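Local structure of glutathione transferase (Lolium rigidum, 6ZB6) at residues Q54-Q59 and R69-Y74; A2-F7 and F58-L63; L47-F52 and D62-E67; M11-A16 and F173-Y178. The protein probably conjugates glutathione to electrophilic xenobiotics, herbicides among them, as a plant phi-class glutathione transferase. All coordinates share one frame; numbering follows the deposited sequence.

Interaction 1 of 4, residues Q54-Q59 and R69-Y74; sequences QIPAFQ and RAISKY. With GTB (S-(p-nitrobenzyl)glutathione), chain G.
Phe58 and Ile71 mark where strand 57-59 and helix 69-74 come closest along their backbones, with Phe58 CA 6.9 Å from Ile71 CA. The two short axes run in nearly the same direction, 29° apart, and approach to 9.2 Å. This is helix-on-sheet packing in the thioredoxin fold of the N-terminal domain, and the peptide bond before Pro56 is cis, the proline signature of that fold at the glutathione site. Ile71 fills the interface with two branches. Its CG2 sits over one face of the Phe58 ring, 3.4 Å from Phe58 CD2. The CG1-CD1 branch runs past Phe58 CB in the opposite sense, and Ile71 CD1 reaches Pro56 CG at 3.8 Å. Phe58 CG is anti to the backbone N (chi1 171°), which lays the ring alongside the helix and carries its far end to Tyr74. There the two side chains cross at about a right angle, Phe58 CE1 meeting Tyr74 CE2 at 3.8 Å, while the Tyr74 hydroxyl is hydrogen-bonded to Asp60. Val18 of helix 13-24 and Val4 and Val6 of strand 4-7 continue the same buried apolar layer. The residues just before the cis-proline bind the ligand. Ile55 hydrogen-bonds the cysteinyl unit of the glutathione conjugate through its backbone: its O accepts from GTB N2 at 2.7 Å, and its N donates to GTB O2 at 3.0 Å. At the far end of the tripeptide, Gln54 NE2 donates almost straight (166°) to the glycyl carboxylate oxygen GTB O32, 2.8 Å away.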
# COMPACT_ATOMS: atom_id res chain seq x y z
N GLN A 54 13.69 1.42 -9.65
CA GLN A 54 12.91 1.24 -8.44
C GLN A 54 12.14 -0.08 -8.53
O GLN A 54 12.03 -0.69 -9.60
CB GLN A 54 11.91 2.39 -8.23
CG GLN A 54 12.52 3.77 -8.05
CD GLN A 54 11.49 4.78 -7.57
OE1 GLN A 54 10.43 4.95 -8.18
NE2 GLN A 54 11.79 5.44 -6.45
N ILE A 55 11.61 -0.51 -7.39
CA ILE A 55 10.72 -1.67 -7.35
C ILE A 55 9.36 -1.17 -6.89
O ILE A 55 9.29 -0.19 -6.14
CB ILE A 55 11.27 -2.78 -6.44
CG1 ILE A 55 11.55 -2.24 -5.03
CG2 ILE A 55 12.52 -3.40 -7.03
CD1 ILE A 55 11.57 -3.31 -3.99
N PRO A 56 8.26 -1.82 -7.29
CA PRO A 56 8.22 -3.04 -8.10
C PRO A 56 8.46 -2.79 -9.58
O PRO A 56 8.29 -1.66 -10.05
CB PRO A 56 6.79 -3.53 -7.92
CG PRO A 56 6.00 -2.25 -7.80
CD PRO A 56 6.91 -1.36 -6.93
N ALA A 57 8.85 -3.83 -10.30
CA ALA A 57 8.54 -3.93 -11.72
C ALA A 57 7.63 -5.15 -11.90
O ALA A 57 7.39 -5.90 -10.97
CB ALA A 57 9.80 -4.03 -12.58
N PHE A 58 7.16 -5.37 -13.12
CA PHE A 58 6.12 -6.37 -13.32
C PHE A 58 6.22 -6.90 -14.73
O PHE A 58 6.47 -6.14 -15.66
CB PHE A 58 4.75 -5.74 -13.05
CG PHE A 58 3.58 -6.62 -13.41
CD1 PHE A 58 3.02 -6.56 -14.69
CD2 PHE A 58 3.02 -7.46 -12.48
CE1 PHE A 58 1.94 -7.37 -15.02
CE2 PHE A 58 1.92 -8.25 -12.79
CZ PHE A 58 1.37 -8.20 -14.05
N GLN A 59 6.01 -8.21 -14.90
CA GLN A 59 6.02 -8.80 -16.23
C GLN A 59 4.83 -9.74 -16.39
O GLN A 59 4.56 -10.58 -15.52
CB GLN A 59 7.32 -9.56 -16.51
CG GLN A 59 7.46 -10.03 -17.96
CD GLN A 59 8.67 -10.92 -18.16
OE1 GLN A 59 9.50 -11.07 -17.26
NE2 GLN A 59 8.79 -11.51 -19.35
N ARG A 69 0.72 1.41 -8.57
CA ARG A 69 -0.71 1.57 -8.80
C ARG A 69 -1.11 1.23 -10.22
O ARG A 69 -2.22 0.72 -10.44
CB ARG A 69 -1.16 3.00 -8.46
CG ARG A 69 -1.09 3.30 -6.96
CD ARG A 69 -1.42 4.77 -6.70
NE ARG A 69 -1.23 5.14 -5.29
CZ ARG A 69 -0.06 5.42 -4.73
NH1 ARG A 69 1.05 5.35 -5.44
NH2 ARG A 69 0.00 5.76 -3.44
N ALA A 70 -0.24 1.52 -11.20
CA ALA A 70 -0.52 1.11 -12.58
C ALA A 70 -0.53 -0.41 -12.71
O ALA A 70 -1.44 -0.98 -13.33
CB ALA A 70 0.51 1.71 -13.54
N ILE A 71 0.49 -1.07 -12.16
CA ILE A 71 0.50 -2.53 -12.14
C ILE A 71 -0.78 -3.07 -11.51
O ILE A 71 -1.40 -4.01 -12.02
CB ILE A 71 1.74 -3.06 -11.39
CG1 ILE A 71 3.05 -2.62 -12.07
CG2 ILE A 71 1.66 -4.58 -11.28
CD1 ILE A 71 4.28 -2.73 -11.14
N SER A 72 -1.18 -2.49 -10.36
CA SER A 72 -2.31 -3.02 -9.63
C SER A 72 -3.60 -2.92 -10.43
O SER A 72 -4.41 -3.85 -10.44
CB SER A 72 -2.47 -2.30 -8.29
OG SER A 72 -1.35 -2.52 -7.45
N LYS A 73 -3.82 -1.78 -11.10
CA LYS A 73 -5.04 -1.66 -11.90
C LYS A 73 -5.03 -2.63 -13.08
O LYS A 73 -6.08 -3.17 -13.45
CB LYS A 73 -5.22 -0.21 -12.37
CG LYS A 73 -5.63 0.72 -11.22
CD LYS A 73 -6.07 2.10 -11.72
CE LYS A 73 -4.85 2.91 -12.17
NZ LYS A 73 -5.15 4.36 -12.38
N TYR A 74 -3.86 -2.87 -13.67
CA TYR A 74 -3.78 -3.86 -14.75
C TYR A 74 -4.18 -5.24 -14.23
O TYR A 74 -4.90 -5.98 -14.90
CB TYR A 74 -2.37 -3.89 -15.33
CG TYR A 74 -2.15 -5.02 -16.32
CD1 TYR A 74 -2.50 -4.87 -17.66
CD2 TYR A 74 -1.62 -6.24 -15.91
CE1 TYR A 74 -2.31 -5.89 -18.56
CE2 TYR A 74 -1.42 -7.28 -16.81
CZ TYR A 74 -1.76 -7.09 -18.14
OH TYR A 74 -1.57 -8.11 -19.04
N1 GTB G . 5.80 5.43 -7.23
CA1 GTB G . 6.57 4.20 -7.19
C1 GTB G . 5.60 3.00 -7.09
O11 GTB G . 4.54 3.09 -6.41
O12 GTB G . 5.86 1.92 -7.69
CB1 GTB G . 7.48 4.27 -5.96
CG1 GTB G . 8.28 2.97 -5.88
CD1 GTB G . 9.38 3.05 -4.83
OE1 GTB G . 9.54 4.03 -4.18
N2 GTB G . 10.21 1.89 -4.64
CA2 GTB G . 11.26 1.99 -3.64
C2 GTB G . 12.60 1.88 -4.34
O2 GTB G . 12.80 1.09 -5.21
CB2 GTB G . 11.09 0.85 -2.62
SG2 GTB G . 9.53 1.11 -1.71
N3 GTB G . 13.66 2.79 -3.96
CA3 GTB G . 14.94 2.69 -4.63
C3 GTB G . 15.30 4.01 -5.28
O31 GTB G . 16.51 4.25 -5.56
O32 GTB G . 14.41 4.86 -5.55
C' GTB G . 9.70 2.61 -0.69
C1' GTB G . 10.86 2.40 0.28
C2' GTB G . 11.99 3.20 0.18
C3' GTB G . 13.05 3.02 1.06
C4' GTB G . 12.97 2.04 2.05
N41 GTB G . 14.08 1.84 2.98
O41 GTB G . 15.19 2.71 2.97
O42 GTB G . 14.05 0.94 3.73
C5' GTB G . 11.84 1.25 2.14
C6' GTB G . 10.78 1.43 1.26

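Interaction 2 of 4, residues A2-F7 and F58-L63; sequences APVKVF and FQDGDL
Lys5 and Gln59 face each other as the hydrogen-bonded pair of two antiparallel strands, 4-7 and 57-60, the inner strands of the four-stranded thioredoxin-fold sheet. Backbone bonds come first. Lys5 N donates to Gln59 O at 2.8 Å, and Gln59 N returns the bond to Lys5 O at 2.8 Å. One residue on, Val6 and Phe58 form the non-hydrogen-bonded pair. The apolar contacts gather on the face that carries Val6 and Phe58, against helices 13-24 and 68-78. Val4 meets the tip of the Phe58 ring, its CB 3.5 Å from Phe58 CZ, and Val6 CG2 approaches that ring at its edge. On the other face, the Phe7 ring turns its edge to Gln59, with Phe7 CE1 3.9 Å from Gln59 CB and the ring nearly coplanar with the Gln59 amide. Polar side-chain bonds steady the end of the hairpin. A type II' turn runs from Asp60 to Leu63, and the positive phi of Gly61 (65°) suits glycine. Gln59 CG is anti to the backbone N (chi1 -172°), and the extended chain sends NE2 to Gly61 O at 2.7 Å, nearly in the amide plane. Asp60 OD2, the partner of Tyr74, also forms a salt bridge with Lys78 of helix 68-78. Its other oxygen, Asp60 OD1, accepts from a water at 2.9 Å, and the same water donates to Ala2 O at 2.8 Å.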
# COMPACT_ATOMS: atom_id res chain seq x y z
N ALA A 2 1.21 -18.80 -18.11
CA ALA A 2 2.31 -18.45 -17.21
C ALA A 2 1.94 -17.32 -16.25
O ALA A 2 1.51 -16.24 -16.68
CB ALA A 2 3.56 -18.08 -18.01
N PRO A 3 2.11 -17.54 -14.95
CA PRO A 3 1.76 -16.50 -13.97
C PRO A 3 2.59 -15.24 -14.18
O PRO A 3 3.69 -15.26 -14.72
CB PRO A 3 2.10 -17.15 -12.62
CG PRO A 3 2.15 -18.63 -12.90
CD PRO A 3 2.67 -18.74 -14.30
N VAL A 4 2.04 -14.13 -13.70
CA VAL A 4 2.74 -12.86 -13.81
C VAL A 4 3.87 -12.80 -12.79
O VAL A 4 3.89 -13.54 -11.80
CB VAL A 4 1.76 -11.69 -13.64
CG1 VAL A 4 0.70 -11.75 -14.74
CG2 VAL A 4 1.11 -11.73 -12.23
N LYS A 5 4.83 -11.92 -13.05
CA LYS A 5 6.01 -11.81 -12.21
C LYS A 5 6.08 -10.41 -11.61
O LYS A 5 5.95 -9.42 -12.33
CB LYS A 5 7.30 -12.06 -12.99
CG LYS A 5 7.42 -13.43 -13.62
CD LYS A 5 8.79 -13.55 -14.27
CE LYS A 5 9.01 -14.92 -14.87
NZ LYS A 5 10.46 -15.26 -14.90
N VAL A 6 6.32 -10.35 -10.31
CA VAL A 6 6.57 -9.09 -9.62
C VAL A 6 8.02 -9.10 -9.17
O VAL A 6 8.48 -10.06 -8.53
CB VAL A 6 5.62 -8.92 -8.42
CG1 VAL A 6 5.83 -7.55 -7.77
CG2 VAL A 6 4.19 -9.08 -8.89
N PHE A 7 8.74 -8.02 -9.48
CA PHE A 7 10.16 -7.91 -9.17
C PHE A 7 10.34 -7.02 -7.95
O PHE A 7 9.93 -5.85 -7.96
CB PHE A 7 10.94 -7.34 -10.36
CG PHE A 7 10.93 -8.24 -11.56
CD1 PHE A 7 9.91 -8.15 -12.50
CD2 PHE A 7 11.92 -9.20 -11.73
CE1 PHE A 7 9.88 -8.99 -13.60
CE2 PHE A 7 11.90 -10.05 -12.83
CZ PHE A 7 10.88 -9.95 -13.77
N PHE A 58 7.16 -5.37 -13.12
CA PHE A 58 6.12 -6.37 -13.32
C PHE A 58 6.22 -6.90 -14.73
O PHE A 58 6.47 -6.14 -15.66
CB PHE A 58 4.75 -5.74 -13.05
CG PHE A 58 3.58 -6.62 -13.41
CD1 PHE A 58 3.02 -6.56 -14.69
CD2 PHE A 58 3.02 -7.46 -12.48
CE1 PHE A 58 1.94 -7.37 -15.02
CE2 PHE A 58 1.92 -8.25 -12.79
CZ PHE A 58 1.37 -8.20 -14.05
N GLN A 59 6.01 -8.21 -14.90
CA GLN A 59 6.02 -8.80 -16.23
C GLN A 59 4.83 -9.74 -16.39
O GLN A 59 4.56 -10.58 -15.52
CB GLN A 59 7.32 -9.56 -16.51
CG GLN A 59 7.46 -10.03 -17.96
CD GLN A 59 8.67 -10.92 -18.16
OE1 GLN A 59 9.50 -11.07 -17.26
NE2 GLN A 59 8.79 -11.51 -19.35
N ASP A 60 4.10 -9.56 -17.49
CA ASP A 60 3.06 -10.48 -17.92
C ASP A 60 3.40 -10.81 -19.37
O ASP A 60 3.07 -10.03 -20.26
CB ASP A 60 1.68 -9.83 -17.81
CG ASP A 60 0.56 -10.77 -18.22
OD1 ASP A 60 0.86 -11.94 -18.53
OD2 ASP A 60 -0.60 -10.33 -18.23
N GLY A 61 4.07 -11.94 -19.60
CA GLY A 61 4.48 -12.28 -20.95
C GLY A 61 5.49 -11.28 -21.47
O GLY A 61 6.54 -11.09 -20.86
N ASP A 62 5.17 -10.61 -22.57
CA ASP A 62 6.06 -9.61 -23.13
C ASP A 62 5.78 -8.21 -22.60
O ASP A 62 6.49 -7.27 -22.96
CB ASP A 62 5.97 -9.61 -24.66
CG ASP A 62 6.54 -10.87 -25.27
OD1 ASP A 62 6.30 -11.10 -26.48
OD2 ASP A 62 7.22 -11.63 -24.55
N LEU A 63 4.75 -8.04 -21.78
CA LEU A 63 4.41 -6.74 -21.22
C LEU A 63 5.23 -6.50 -19.96
O LEU A 63 5.23 -7.33 -19.05
CB LEU A 63 2.92 -6.67 -20.90
CG LEU A 63 2.41 -5.36 -20.31
CD1 LEU A 63 2.45 -4.26 -21.37
CD2 LEU A 63 1.00 -5.53 -19.78
O HOH W 1 -0.36 -14.34 -17.40
O HOH W 2 11.28 -12.69 -16.77

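Interaction 3 of 4, residues L47-F52 and D62-E67; sequences LARNPF and DLLLFE. With GTB (S-(p-nitrobenzyl)glutathione), chain G.
Pro51 and Asn50 lie over the same face of the Phe66 ring, an aliphatic CH and a carbonyl oxygen side by side on one aromatic surface. Both are offset toward the rim: Pro51 CD makes the CH-pi contact, 3.8 Å from the Phe66 ring centroid, and Asn50 OD1 lies 3.6 Å from Phe66 CD2. The contact fastens the loop after helix 44-47 to strand 63-66, an outermost strand of the thioredoxin-fold sheet, without a hydrogen bond between the two segments. The loop keeps its own shape by an Asx turn: Phe52 N donates to Asn50 OD1 at 2.9 Å, the donor tilted 31° from the carbonyl plane. The Asn50 amide is set at a shallow angle to the Phe66 ring. Phe66 CG takes the crowded position between the backbone N and the carbonyl carbon (chi1 62°), which lifts the ring to meet the loop. Phe52 presents its edge, its CD2 3.8 Å from Phe66 CE2. Farther up the strand, Leu64 CD1 touches Ala48 O at 3.6 Å. Past the strand, Glu67 has the positive phi (71°) found at the acidic residue of the glutathione transferase Glu/Gln-Ser motif, just ahead of helix 68-78, and Ser68 also binds the glutathione conjugate. The bent Glu67 side chain reaches the gamma-glutamyl amino group: GTB N1 donates to Glu67 OE1 at 2.7 Å and, weakly, to Glu67 OE2 at 3.0 Å.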
# COMPACT_ATOMS: atom_id res chain seq x y z
N LEU A 47 17.01 -1.99 -14.84
CA LEU A 47 16.68 -0.73 -15.51
C LEU A 47 15.88 -0.97 -16.79
O LEU A 47 15.13 -0.09 -17.23
CB LEU A 47 17.95 0.05 -15.81
CG LEU A 47 18.66 0.56 -14.56
CD1 LEU A 47 19.99 1.24 -14.90
CD2 LEU A 47 17.75 1.51 -13.82
N ALA A 48 16.03 -2.15 -17.40
CA ALA A 48 15.24 -2.48 -18.58
C ALA A 48 13.81 -2.84 -18.22
O ALA A 48 12.95 -2.89 -19.11
CB ALA A 48 15.91 -3.63 -19.33
N ARG A 49 13.53 -3.11 -16.95
CA ARG A 49 12.19 -3.33 -16.42
C ARG A 49 11.59 -2.06 -15.83
O ARG A 49 10.42 -1.75 -16.08
CB ARG A 49 12.24 -4.42 -15.35
CG ARG A 49 12.79 -5.73 -15.86
CD ARG A 49 12.79 -6.82 -14.80
NE ARG A 49 12.94 -8.12 -15.45
CZ ARG A 49 13.95 -8.96 -15.23
NH1 ARG A 49 14.91 -8.64 -14.36
NH2 ARG A 49 14.00 -10.12 -15.88
N ASN A 50 12.35 -1.33 -15.03
CA ASN A 50 11.91 -0.05 -14.49
C ASN A 50 13.05 0.92 -14.73
O ASN A 50 14.09 0.84 -14.05
CB ASN A 50 11.57 -0.11 -13.00
CG ASN A 50 11.09 1.24 -12.45
OD1 ASN A 50 11.36 2.29 -13.03
ND2 ASN A 50 10.33 1.20 -11.36
N PRO A 51 12.90 1.86 -15.67
CA PRO A 51 14.05 2.69 -16.07
C PRO A 51 14.46 3.69 -15.02
O PRO A 51 15.54 4.27 -15.12
CB PRO A 51 13.55 3.39 -17.36
CG PRO A 51 12.04 3.45 -17.20
CD PRO A 51 11.64 2.27 -16.32
N PHE A 52 13.64 3.88 -13.98
CA PHE A 52 14.00 4.72 -12.85
C PHE A 52 14.67 3.94 -11.73
O PHE A 52 15.03 4.53 -10.71
CB PHE A 52 12.75 5.45 -12.35
CG PHE A 52 12.13 6.34 -13.39
CD1 PHE A 52 12.75 7.52 -13.77
CD2 PHE A 52 10.95 5.97 -14.03
CE1 PHE A 52 12.20 8.34 -14.75
CE2 PHE A 52 10.39 6.78 -15.01
CZ PHE A 52 11.02 7.98 -15.37
N ASP A 62 5.17 -10.61 -22.57
CA ASP A 62 6.06 -9.61 -23.13
C ASP A 62 5.78 -8.21 -22.60
O ASP A 62 6.49 -7.27 -22.96
CB ASP A 62 5.97 -9.61 -24.66
CG ASP A 62 6.54 -10.87 -25.27
OD1 ASP A 62 6.30 -11.10 -26.48
OD2 ASP A 62 7.22 -11.63 -24.55
N LEU A 63 4.75 -8.04 -21.78
CA LEU A 63 4.41 -6.74 -21.22
C LEU A 63 5.23 -6.50 -19.96
O LEU A 63 5.23 -7.33 -19.05
CB LEU A 63 2.92 -6.67 -20.90
CG LEU A 63 2.41 -5.36 -20.31
CD1 LEU A 63 2.45 -4.26 -21.37
CD2 LEU A 63 1.00 -5.53 -19.78
N LEU A 64 5.95 -5.38 -19.93
CA LEU A 64 6.67 -4.92 -18.75
C LEU A 64 5.99 -3.67 -18.23
O LEU A 64 5.68 -2.77 -19.01
CB LEU A 64 8.14 -4.60 -19.07
CG LEU A 64 9.05 -5.78 -19.43
CD1 LEU A 64 10.39 -5.28 -19.95
CD2 LEU A 64 9.23 -6.67 -18.20
N LEU A 65 5.73 -3.63 -16.92
CA LEU A 65 5.12 -2.47 -16.30
C LEU A 65 5.93 -2.10 -15.07
O LEU A 65 6.70 -2.89 -14.53
CB LEU A 65 3.65 -2.73 -15.89
CG LEU A 65 2.65 -3.18 -16.96
CD1 LEU A 65 1.32 -3.56 -16.32
CD2 LEU A 65 2.44 -2.10 -18.05
N PHE A 66 5.76 -0.85 -14.64
CA PHE A 66 6.25 -0.42 -13.34
C PHE A 66 5.25 0.61 -12.83
O PHE A 66 4.23 0.87 -13.47
CB PHE A 66 7.69 0.11 -13.45
CG PHE A 66 7.85 1.31 -14.34
CD1 PHE A 66 8.03 1.16 -15.71
CD2 PHE A 66 7.85 2.59 -13.81
CE1 PHE A 66 8.18 2.28 -16.54
CE2 PHE A 66 8.00 3.69 -14.62
CZ PHE A 66 8.17 3.54 -15.99
N GLU A 67 5.55 1.16 -11.65
CA GLU A 67 4.64 1.99 -10.86
C GLU A 67 3.53 1.13 -10.27
O GLU A 67 2.68 0.59 -10.99
CB GLU A 67 4.06 3.17 -11.66
CG GLU A 67 4.99 4.39 -11.70
CD GLU A 67 5.18 5.06 -10.33
OE1 GLU A 67 4.36 4.86 -9.40
OE2 GLU A 67 6.17 5.81 -10.20
N1 GTB G . 5.80 5.43 -7.23
CA1 GTB G . 6.57 4.20 -7.19
C1 GTB G . 5.60 3.00 -7.09
O11 GTB G . 4.54 3.09 -6.41
O12 GTB G . 5.86 1.92 -7.69
CB1 GTB G . 7.48 4.27 -5.96
CG1 GTB G . 8.28 2.97 -5.88
CD1 GTB G . 9.38 3.05 -4.83
OE1 GTB G . 9.54 4.03 -4.18
N2 GTB G . 10.21 1.89 -4.64
CA2 GTB G . 11.26 1.99 -3.64
C2 GTB G . 12.60 1.88 -4.34
O2 GTB G . 12.80 1.09 -5.21
CB2 GTB G . 11.09 0.85 -2.62
SG2 GTB G . 9.53 1.11 -1.71
N3 GTB G . 13.66 2.79 -3.96
CA3 GTB G . 14.94 2.69 -4.63
C3 GTB G . 15.30 4.01 -5.28
O31 GTB G . 16.51 4.25 -5.56
O32 GTB G . 14.41 4.86 -5.55
C' GTB G . 9.70 2.61 -0.69
C1' GTB G . 10.86 2.40 0.28
C2' GTB G . 11.99 3.20 0.18
C3' GTB G . 13.05 3.02 1.06
C4' GTB G . 12.97 2.04 2.05
N41 GTB G . 14.08 1.84 2.98
O41 GTB G . 15.19 2.71 2.97
O42 GTB G . 14.05 0.94 3.73
C5' GTB G . 11.84 1.25 2.14
C6' GTB G . 10.78 1.43 1.26

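Interaction 4 of 4, residues M11-A16 and F173-Y178; sequences MSTNVA and FPYTFY. With GTB (S-(p-nitrobenzyl)glutathione), chain G.
Thr13 is wedged between Tyr175 and Tyr178 at the interface of the two glutathione transferase domains, where the thioredoxin-fold helix 13-24 begins against helix 173-179 of the helical C-terminal domain. This part is tight. Thr13 CB lies over one face of the Tyr175 ring, 3.8 Å from its centroid. Thr13 OG1 sits between the backbone N and the carbonyl carbon (chi1 44°), which turns Thr13 CG2 to the edge of the other ring, 3.5 Å from Tyr178 CD2. Pro174 CB packs against Thr13 O at 3.3 Å. The buried hydroxyl of Tyr178 is satisfied by Met11 O: Tyr178 OH donates at 2.6 Å in the carbonyl plane, onto a lone pair. Beyond that bond the packing thins, since Met11 touches with little more than CB and is partly exposed. Toward the ligand the contact borders the pocket, where Ser12 OG stands 3.2 Å from GTB SG2, consistent with the phi-class use of a serine to steady the glutathione thiolate. Asn14 joins pocket and interface: its OD1 accepts from Arg17, and its ND2 donates to Tyr175 OH at 2.9 Å, a bent bond (141°) with the hydroxyl oxygen 28° out of the amide plane.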
# COMPACT_ATOMS: atom_id res chain seq x y z
N MET A 11 8.50 -7.42 1.21
CA MET A 11 8.45 -6.48 2.33
C MET A 11 8.40 -5.02 1.88
O MET A 11 7.97 -4.17 2.67
CB MET A 11 9.67 -6.68 3.24
CG MET A 11 10.99 -6.59 2.52
SD MET A 11 12.27 -5.74 3.47
CE MET A 11 11.91 -4.03 3.07
N SER A 12 8.82 -4.71 0.66
CA SER A 12 8.77 -3.33 0.18
C SER A 12 7.31 -2.90 0.04
O SER A 12 6.50 -3.63 -0.54
CB SER A 12 9.50 -3.21 -1.15
OG SER A 12 9.15 -2.03 -1.84
N THR A 13 6.99 -1.71 0.55
CA THR A 13 5.60 -1.25 0.56
C THR A 13 4.94 -1.34 -0.81
O THR A 13 3.82 -1.85 -0.95
CB THR A 13 5.52 0.19 1.06
OG1 THR A 13 6.55 0.96 0.45
CG2 THR A 13 5.67 0.25 2.58
N ASN A 14 5.61 -0.82 -1.83
CA ASN A 14 4.93 -0.73 -3.12
C ASN A 14 4.93 -2.06 -3.86
O ASN A 14 4.10 -2.25 -4.75
CB ASN A 14 5.55 0.41 -3.94
CG ASN A 14 5.32 1.76 -3.29
OD1 ASN A 14 4.18 2.20 -3.13
ND2 ASN A 14 6.40 2.41 -2.86
N VAL A 15 5.81 -2.99 -3.50
CA VAL A 15 5.65 -4.37 -3.95
C VAL A 15 4.42 -4.99 -3.30
O VAL A 15 3.56 -5.58 -3.97
CB VAL A 15 6.91 -5.19 -3.66
CG1 VAL A 15 6.65 -6.67 -3.92
CG2 VAL A 15 8.10 -4.68 -4.48
N ALA A 16 4.34 -4.89 -1.96
CA ALA A 16 3.22 -5.45 -1.22
C ALA A 16 1.90 -4.93 -1.76
O ALA A 16 0.91 -5.68 -1.80
CB ALA A 16 3.34 -5.09 0.27
N PHE A 173 -3.15 0.22 2.73
CA PHE A 173 -2.61 -0.82 3.59
C PHE A 173 -1.09 -0.78 3.76
O PHE A 173 -0.61 -0.78 4.91
CB PHE A 173 -3.06 -2.20 3.10
CG PHE A 173 -2.19 -3.30 3.62
CD1 PHE A 173 -2.30 -3.71 4.95
CD2 PHE A 173 -1.24 -3.89 2.81
CE1 PHE A 173 -1.49 -4.70 5.44
CE2 PHE A 173 -0.43 -4.88 3.28
CZ PHE A 173 -0.55 -5.30 4.62
N PRO A 174 -0.28 -0.82 2.70
CA PRO A 174 1.16 -1.12 2.91
C PRO A 174 1.90 -0.13 3.78
O PRO A 174 2.67 -0.56 4.66
CB PRO A 174 1.73 -1.13 1.48
CG PRO A 174 0.55 -1.37 0.60
CD PRO A 174 -0.61 -0.70 1.27
N TYR A 175 1.71 1.17 3.60
CA TYR A 175 2.43 2.10 4.47
C TYR A 175 1.81 2.15 5.86
O TYR A 175 2.53 2.28 6.85
CB TYR A 175 2.48 3.50 3.87
CG TYR A 175 3.47 3.65 2.73
CD1 TYR A 175 3.12 3.29 1.45
CD2 TYR A 175 4.75 4.18 2.94
CE1 TYR A 175 4.00 3.42 0.39
CE2 TYR A 175 5.65 4.33 1.88
CZ TYR A 175 5.26 3.94 0.61
OH TYR A 175 6.12 4.08 -0.47
N THR A 176 0.47 2.10 5.96
CA THR A 176 -0.16 2.16 7.28
C THR A 176 0.20 0.94 8.10
O THR A 176 0.38 1.03 9.32
CB THR A 176 -1.68 2.30 7.15
OG1 THR A 176 -1.97 3.45 6.36
CG2 THR A 176 -2.36 2.47 8.54
N PHE A 177 0.30 -0.22 7.45
CA PHE A 177 0.78 -1.42 8.12
C PHE A 177 2.08 -1.17 8.87
O PHE A 177 2.21 -1.52 10.05
CB PHE A 177 0.97 -2.55 7.11
CG PHE A 177 1.50 -3.81 7.73
CD1 PHE A 177 0.71 -4.57 8.57
CD2 PHE A 177 2.81 -4.21 7.50
CE1 PHE A 177 1.20 -5.72 9.17
CE2 PHE A 177 3.30 -5.36 8.09
CZ PHE A 177 2.50 -6.11 8.92
N TYR A 178 3.05 -0.54 8.21
CA TYR A 178 4.34 -0.27 8.84
C TYR A 178 4.24 0.84 9.87
O TYR A 178 4.95 0.80 10.90
CB TYR A 178 5.39 0.08 7.78
CG TYR A 178 5.95 -1.14 7.08
CD1 TYR A 178 6.38 -2.25 7.81
CD2 TYR A 178 6.06 -1.20 5.69
CE1 TYR A 178 6.89 -3.37 7.19
CE2 TYR A 178 6.57 -2.32 5.05
CZ TYR A 178 6.99 -3.41 5.81
OH TYR A 178 7.50 -4.55 5.19
N1 GTB G . 5.80 5.43 -7.23
CA1 GTB G . 6.57 4.20 -7.19
C1 GTB G . 5.60 3.00 -7.09
O11 GTB G . 4.54 3.09 -6.41
O12 GTB G . 5.86 1.92 -7.69
CB1 GTB G . 7.48 4.27 -5.96
CG1 GTB G . 8.28 2.97 -5.88
CD1 GTB G . 9.38 3.05 -4.83
OE1 GTB G . 9.54 4.03 -4.18
N2 GTB G . 10.21 1.89 -4.64
CA2 GTB G . 11.26 1.99 -3.64
C2 GTB G . 12.60 1.88 -4.34
O2 GTB G . 12.80 1.09 -5.21
CB2 GTB G . 11.09 0.85 -2.62
SG2 GTB G . 9.53 1.11 -1.71
N3 GTB G . 13.66 2.79 -3.96
CA3 GTB G . 14.94 2.69 -4.63
C3 GTB G . 15.30 4.01 -5.28
O31 GTB G . 16.51 4.25 -5.56
O32 GTB G . 14.41 4.86 -5.55
C' GTB G . 9.70 2.61 -0.69
C1' GTB G . 10.86 2.40 0.28
C2' GTB G . 11.99 3.20 0.18
C3' GTB G . 13.05 3.02 1.06
C4' GTB G . 12.97 2.04 2.05
N41 GTB G . 14.08 1.84 2.98
O41 GTB G . 15.19 2.71 2.97
O42 GTB G . 14.05 0.94 3.73
C5' GTB G . 11.84 1.25 2.14
C6' GTB G . 10.78 1.43 1.26

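Interactions 1, 2 and 3 lie within the thioredoxin-like domain, while interaction 4 joins it to the helical domain. Interactions 1 and 2 share Phe58 and strand 57-60, which packs on helix 68-78 in the one and pairs with strand 4-7 in the other. Interactions 1 and 4 are buried, interaction 2 partly so, and interaction 3 lies at the surface. Chemistry follows place: apolar in interaction 1, backbone bonds in interaction 2, CH-pi and aromatic contacts in interaction 3, tyrosine hydroxyl bonds beside a CH-pi contact in interaction 4. Interactions 1, 3 and 4 also meet the glutathione conjugate, at its cysteinyl and glycyl parts, its gamma-glutamyl amino group and its sulfur respectively.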